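Local coordinates for protein beta-glucuronidase (uncultured Clostridium sp., PDB 6U7J) that probably hydrolyses beta-D-glucuronides as a gut bacterial glycosidase of family 2, an activity that can reactivate estrogens from their glucuronide conjugates, at residues K210-E224 and S242-Q255. Sequence-based numbering, arbitrary orientation.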
loop_
_atom_site.group_PDB
_atom_site.type_symbol
_atom_site.label_atom_id
_atom_site.label_comp_id
_atom_site.label_asym_id
_atom_site.label_seq_id
_atom_site.Cartn_x
_atom_site.Cartn_y
_atom_site.Cartn_z
ATOM N N LYS B 210 -44.208 28.195 21.616
ATOM C CA LYS B 210 -44.432 26.760 21.548
ATOM C C LYS B 210 -45.330 26.334 20.389
ATOM O O LYS B 210 -45.514 25.122 20.181
ATOM C CB LYS B 210 -44.977 26.225 22.891
ATOM C CG LYS B 210 -44.979 24.669 23.018
ATOM C CD LYS B 210 -43.572 24.042 22.762
ATOM C CE LYS B 210 -43.582 22.838 21.793
ATOM N NZ LYS B 210 -43.459 23.258 20.368
ATOM N N ASP B 211 -45.874 27.254 19.612
ATOM C CA ASP B 211 -46.752 26.880 18.516
ATOM C C ASP B 211 -46.073 27.094 17.170
ATOM O O ASP B 211 -45.259 28.006 16.998
ATOM C CB ASP B 211 -48.057 27.668 18.562
ATOM C CG ASP B 211 -48.741 27.574 19.899
ATOM O OD1 ASP B 211 -49.315 28.595 20.329
ATOM O OD2 ASP B 211 -48.692 26.489 20.519
ATOM N N GLY B 212 -46.435 26.251 16.211
ATOM C CA GLY B 212 -45.965 26.386 14.843
ATOM C C GLY B 212 -47.037 26.983 13.949
ATOM O O GLY B 212 -48.222 26.687 14.102
ATOM N N MET B 213 -46.607 27.837 13.023
ATOM C CA MET B 213 -47.475 28.403 11.993
ATOM C C MET B 213 -47.026 27.852 10.640
ATOM O O MET B 213 -46.014 28.294 10.085
ATOM C CB MET B 213 -47.431 29.932 12.004
ATOM C CG MET B 213 -48.401 30.638 12.970
ATOM S SD MET B 213 -50.108 30.014 13.067
ATOM C CE MET B 213 -50.579 29.936 11.344
ATOM N N VAL B 214 -47.784 26.901 10.100
ATOM C CA VAL B 214 -47.471 26.301 8.808
ATOM C C VAL B 214 -48.186 27.098 7.721
ATOM O O VAL B 214 -49.414 27.051 7.611
ATOM C CB VAL B 214 -47.869 24.823 8.755
ATOM C CG1 VAL B 214 -47.545 24.246 7.376
ATOM C CG2 VAL B 214 -47.159 24.051 9.836
ATOM N N HIS B 215 -47.415 27.839 6.930
ATOM C CA HIS B 215 -47.920 28.516 5.742
ATOM C C HIS B 215 -47.702 27.598 4.548
ATOM O O HIS B 215 -46.561 27.213 4.265
ATOM C CB HIS B 215 -47.198 29.844 5.501
ATOM C CG HIS B 215 -47.242 30.793 6.656
ATOM N ND1 HIS B 215 -46.812 30.453 7.921
ATOM C CD2 HIS B 215 -47.645 32.085 6.730
ATOM C CE1 HIS B 215 -46.962 31.489 8.729
ATOM N NE2 HIS B 215 -47.462 32.493 8.030
ATOM N N TYR B 216 -48.774 27.253 3.840
ATOM C CA TYR B 216 -48.648 26.408 2.663
ATOM C C TYR B 216 -49.374 27.033 1.484
ATOM O O TYR B 216 -50.293 27.836 1.648
ATOM C CB TYR B 216 -49.173 24.989 2.920
ATOM C CG TYR B 216 -50.674 24.867 3.033
ATOM C CD1 TYR B 216 -51.478 24.800 1.899
ATOM C CD2 TYR B 216 -51.287 24.785 4.276
ATOM C CE1 TYR B 216 -52.854 24.687 2.005
ATOM C CE2 TYR B 216 -52.659 24.660 4.391
ATOM C CZ TYR B 216 -53.435 24.612 3.255
ATOM O OH TYR B 216 -54.797 24.495 3.367
ATOM N N GLU B 217 -48.951 26.630 0.288
ATOM C CA GLU B 217 -49.536 27.101 -0.962
ATOM C C GLU B 217 -49.444 25.975 -1.982
ATOM O O GLU B 217 -48.349 25.470 -2.258
ATOM C CB GLU B 217 -48.826 28.355 -1.467
ATOM C CG GLU B 217 -49.360 28.885 -2.787
ATOM C CD GLU B 217 -48.668 30.173 -3.206
ATOM O OE1 GLU B 217 -49.002 30.720 -4.281
ATOM O OE2 GLU B 217 -47.786 30.639 -2.450
ATOM N N ILE B 218 -50.592 25.591 -2.533
ATOM C CA ILE B 218 -50.725 24.433 -3.400
ATOM C C ILE B 218 -51.176 24.906 -4.779
ATOM O O ILE B 218 -51.945 25.866 -4.900
ATOM C CB ILE B 218 -51.709 23.415 -2.798
ATOM C CG1 ILE B 218 -51.251 23.041 -1.388
ATOM C CG2 ILE B 218 -51.836 22.173 -3.676
ATOM C CD1 ILE B 218 -52.258 22.235 -0.600
ATOM N N LYS B 219 -50.670 24.248 -5.816
ATOM C CA LYS B 219 -50.939 24.610 -7.194
ATOM C C LYS B 219 -51.424 23.361 -7.906
ATOM O O LYS B 219 -50.784 22.312 -7.823
ATOM C CB LYS B 219 -49.683 25.180 -7.857
ATOM C CG LYS B 219 -49.815 25.643 -9.298
ATOM C CD LYS B 219 -48.484 26.321 -9.733
ATOM C CE LYS B 219 -48.074 26.013 -11.189
ATOM N NZ LYS B 219 -47.291 27.121 -11.845
ATOM N N THR B 220 -52.586 23.458 -8.545
ATOM C CA THR B 220 -53.141 22.399 -9.372
ATOM C C THR B 220 -53.399 22.935 -10.774
ATOM O O THR B 220 -53.308 24.138 -11.033
ATOM C CB THR B 220 -54.450 21.849 -8.788
ATOM O OG1 THR B 220 -55.528 22.725 -9.137
ATOM C CG2 THR B 220 -54.372 21.713 -7.282
ATOM N N ASN B 221 -53.728 22.020 -11.688
ATOM C CA ASN B 221 -54.148 22.393 -13.029
ATOM C C ASN B 221 -55.667 22.551 -13.143
ATOM O O ASN B 221 -56.195 22.490 -14.254
ATOM C CB ASN B 221 -53.634 21.375 -14.056
ATOM C CG ASN B 221 -54.291 20.012 -13.920
ATOM O OD1 ASN B 221 -54.662 19.597 -12.827
ATOM N ND2 ASN B 221 -54.433 19.305 -15.038
ATOM N N ALA B 222 -56.374 22.753 -12.014
ATOM C CA ALA B 222 -57.819 23.044 -11.971
ATOM C C ALA B 222 -58.107 23.796 -10.663
ATOM O O ALA B 222 -58.641 23.252 -9.687
ATOM C CB ALA B 222 -58.663 21.772 -12.093
ATOM N N GLU B 223 -57.758 25.089 -10.648
ATOM C CA GLU B 223 -57.744 25.918 -9.439
ATOM C C GLU B 223 -59.123 26.256 -8.872
ATOM O O GLU B 223 -59.314 27.356 -8.335
ATOM C CB GLU B 223 -57.015 27.240 -9.717
ATOM C CG GLU B 223 -55.684 27.118 -10.442
ATOM C CD GLU B 223 -54.603 28.019 -9.842
ATOM O OE1 GLU B 223 -53.415 27.628 -9.899
ATOM O OE2 GLU B 223 -54.941 29.114 -9.325
ATOM N N GLU B 224 -60.095 25.356 -8.987
ATOM C CA GLU B 224 -61.460 25.649 -8.552
ATOM C C GLU B 224 -62.187 24.452 -7.974
ATOM O O GLU B 224 -63.156 24.648 -7.231
ATOM C CB GLU B 224 -62.300 26.217 -9.706
ATOM C CG GLU B 224 -62.318 25.361 -10.975
ATOM C CD GLU B 224 -60.984 25.338 -11.706
ATOM O OE1 GLU B 224 -60.732 24.378 -12.466
ATOM O OE2 GLU B 224 -60.188 26.286 -11.521
ATOM N N SER B 242 -57.677 21.898 6.578
ATOM C CA SER B 242 -58.124 23.060 5.832
ATOM C C SER B 242 -58.646 22.616 4.478
ATOM O O SER B 242 -58.230 21.581 3.939
ATOM C CB SER B 242 -57.009 24.091 5.659
ATOM O OG SER B 242 -57.438 25.165 4.832
ATOM N N ASN B 243 -59.587 23.406 3.957
ATOM C CA ASN B 243 -60.085 23.276 2.594
ATOM C C ASN B 243 -59.522 24.362 1.694
ATOM O O ASN B 243 -59.996 24.533 0.568
ATOM C CB ASN B 243 -61.613 23.320 2.578
ATOM C CG ASN B 243 -62.222 22.478 3.668
ATOM O OD1 ASN B 243 -62.169 21.250 3.614
ATOM N ND2 ASN B 243 -62.791 23.130 4.682
ATOM N N GLU B 244 -58.530 25.102 2.177
ATOM C CA GLU B 244 -57.932 26.186 1.422
ATOM C C GLU B 244 -56.718 25.688 0.648
ATOM O O GLU B 244 -55.928 24.882 1.152
ATOM C CB GLU B 244 -57.529 27.319 2.367
ATOM C CG GLU B 244 -58.719 27.977 3.065
ATOM C CD GLU B 244 -59.764 28.470 2.073
ATOM O OE1 GLU B 244 -59.467 29.416 1.305
ATOM O OE2 GLU B 244 -60.872 27.890 2.047
ATOM N N MET B 245 -56.575 26.175 -0.585
ATOM C CA MET B 245 -55.400 25.864 -1.387
ATOM C C MET B 245 -54.177 26.665 -0.968
ATOM O O MET B 245 -53.045 26.230 -1.212
ATOM C CB MET B 245 -55.699 26.108 -2.859
ATOM C CG MET B 245 -56.470 24.961 -3.460
ATOM S SD MET B 245 -56.031 24.638 -5.156
ATOM C CE MET B 245 -57.585 24.025 -5.806
ATOM N N LYS B 246 -54.388 27.824 -0.355
ATOM C CA LYS B 246 -53.331 28.650 0.201
ATOM C C LYS B 246 -53.815 29.070 1.578
ATOM O O LYS B 246 -54.888 29.673 1.699
ATOM C CB LYS B 246 -53.047 29.857 -0.700
ATOM C CG LYS B 246 -52.151 30.916 -0.083
ATOM C CD LYS B 246 -51.877 32.044 -1.071
ATOM C CE LYS B 246 -50.724 32.924 -0.595
ATOM N NZ LYS B 246 -49.925 33.488 -1.731
ATOM N N ASP B 247 -53.064 28.710 2.613
ATOM C CA ASP B 247 -53.570 28.853 3.968
ATOM C C ASP B 247 -52.418 28.911 4.961
ATOM O O ASP B 247 -51.258 28.632 4.636
ATOM C CB ASP B 247 -54.520 27.711 4.335
ATOM C CG ASP B 247 -55.536 28.108 5.406
ATOM O OD1 ASP B 247 -56.399 27.270 5.749
ATOM O OD2 ASP B 247 -55.476 29.253 5.905
ATOM N N MET B 248 -52.779 29.256 6.192
ATOM C CA MET B 248 -51.853 29.502 7.289
ATOM C C MET B 248 -52.505 28.870 8.516
ATOM O O MET B 248 -53.469 29.422 9.052
ATOM C CB MET B 248 -51.637 31.001 7.457
ATOM C CG MET B 248 -50.494 31.418 8.343
ATOM S SD MET B 248 -50.504 33.209 8.620
ATOM C CE MET B 248 -51.100 33.323 10.313
ATOM N N VAL B 249 -52.024 27.698 8.934
ATOM C CA VAL B 249 -52.689 26.953 9.998
ATOM C C VAL B 249 -51.722 26.683 11.143
ATOM O O VAL B 249 -50.495 26.695 10.989
ATOM C CB VAL B 249 -53.310 25.633 9.501
ATOM C CG1 VAL B 249 -54.261 25.895 8.328
ATOM C CG2 VAL B 249 -52.231 24.656 9.111
ATOM N N LEU B 250 -52.313 26.400 12.302
ATOM C CA LEU B 250 -51.632 26.341 13.586
ATOM C C LEU B 250 -51.268 24.905 13.945
ATOM O O LEU B 250 -52.055 23.979 13.735
ATOM C CB LEU B 250 -52.533 26.926 14.678
ATOM C CG LEU B 250 -52.020 27.206 16.090
ATOM C CD1 LEU B 250 -50.668 27.902 16.065
ATOM C CD2 LEU B 250 -53.053 28.043 16.847
ATOM N N VAL B 251 -50.070 24.731 14.496
ATOM C CA VAL B 251 -49.613 23.453 15.026
ATOM C C VAL B 251 -49.180 23.733 16.458
ATOM O O VAL B 251 -48.057 24.193 16.699
ATOM C CB VAL B 251 -48.469 22.849 14.201
ATOM C CG1 VAL B 251 -48.204 21.407 14.617
ATOM C CG2 VAL B 251 -48.798 22.926 12.722
ATOM N N LYS B 252 -50.073 23.490 17.410
ATOM C CA LYS B 252 -49.775 23.824 18.794
ATOM C C LYS B 252 -48.855 22.767 19.391
ATOM O O LYS B 252 -48.944 21.580 19.065
ATOM C CB LYS B 252 -51.064 23.953 19.612
ATOM C CG LYS B 252 -51.715 25.349 19.545
ATOM C CD LYS B 252 -51.770 26.034 20.918
ATOM C CE LYS B 252 -52.166 27.515 20.809
ATOM N NZ LYS B 252 -53.630 27.776 20.996
ATOM N N ASP B 253 -47.957 23.213 20.264
ATOM C CA ASP B 253 -46.959 22.332 20.872
ATOM C C ASP B 253 -46.180 21.575 19.794
ATOM O O ASP B 253 -45.977 20.361 19.870
ATOM C CB ASP B 253 -47.612 21.372 21.874
ATOM C CG ASP B 253 -48.316 22.105 23.021
ATOM O OD1 ASP B 253 -49.350 21.598 23.513
ATOM O OD2 ASP B 253 -47.838 23.190 23.430
ATOM N N ALA B 254 -45.738 22.323 18.778
ATOM C CA ALA B 254 -45.107 21.742 17.596
ATOM C C ALA B 254 -43.766 21.099 17.935
ATOM O O ALA B 254 -42.896 21.736 18.536
ATOM C CB ALA B 254 -44.907 22.818 16.530
ATOM N N GLN B 255 -43.602 19.836 17.547
ATOM C CA GLN B 255 -42.312 19.165 17.655
ATOM C C GLN B 255 -41.367 19.731 16.604
ATOM O O GLN B 255 -41.605 19.583 15.402
ATOM C CB GLN B 255 -42.477 17.658 17.475
ATOM C CG GLN B 255 -43.511 17.024 18.386
ATOM C CD GLN B 255 -43.062 16.974 19.833
ATOM O OE1 GLN B 255 -42.042 16.364 20.161
ATOM N NE2 GLN B 255 -43.824 17.616 20.710
#
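Strands 211-220 and 246-251 pair antiparallel, their axes approaching to 4.6 Å, with Gly-212/Val-251, Val-214/Val-249 and Tyr-216/Asp-247 as hydrogen-bonded pairs. Ile-218 N to Met-245 O adds one more bond past the last of these. Met-213, His-215, Glu-217, Lys-246, Met-248 and Leu-250 share one face. There Met-248 runs alongside His-215, its chi1 of -167° turning Met-248 CG away from Met-248 N. Met-248 CG lies over one face of the His-215 ring, 3.4 Å from its centroid, a CH-pi contact; the sulfur lies oblique to the ring. His-215 ND1 donates to Met-213 O at 3.2 Å. That oxygen lies in the ring plane and helps to fix the ring's rotation, although the donor stands above the carbonyl plane. Glu-217 and Lys-246 extend side by side and form a long salt bridge, Glu-217 OE2 to Lys-246 NZ 3.6 Å.

On the other face, the chi1 of 72° turns the Tyr-216 ring over the paired backbone, where Asp-247 N lies 4.0 Å above the ring plane, over its centre. The ring and the Asp-247 carboxylate are 67° apart. Tyr-216 OH donates to Glu-244 O at 2.5 Å, with the acceptor in the ring plane. Ser-242 OG closes an ST turn by accepting from Glu-244 N, and donates to the anti lone pair of Asp-247 OD1. These bonds tie the turn at Ser-242 to Glu-244 to the sheet. Val-214 CG2 meets Val-251 CG2 at 3.5 Å. Ile-231 of strand 227-232 touches Val-214, and Tyr-265 touches Val-251. Strand 198-208 pairs with the far edge of 211-220. The three-stranded sheet thus packs on a four-stranded one, as in the immunoglobulin-like beta-sandwich domain of family 2 glycosidases.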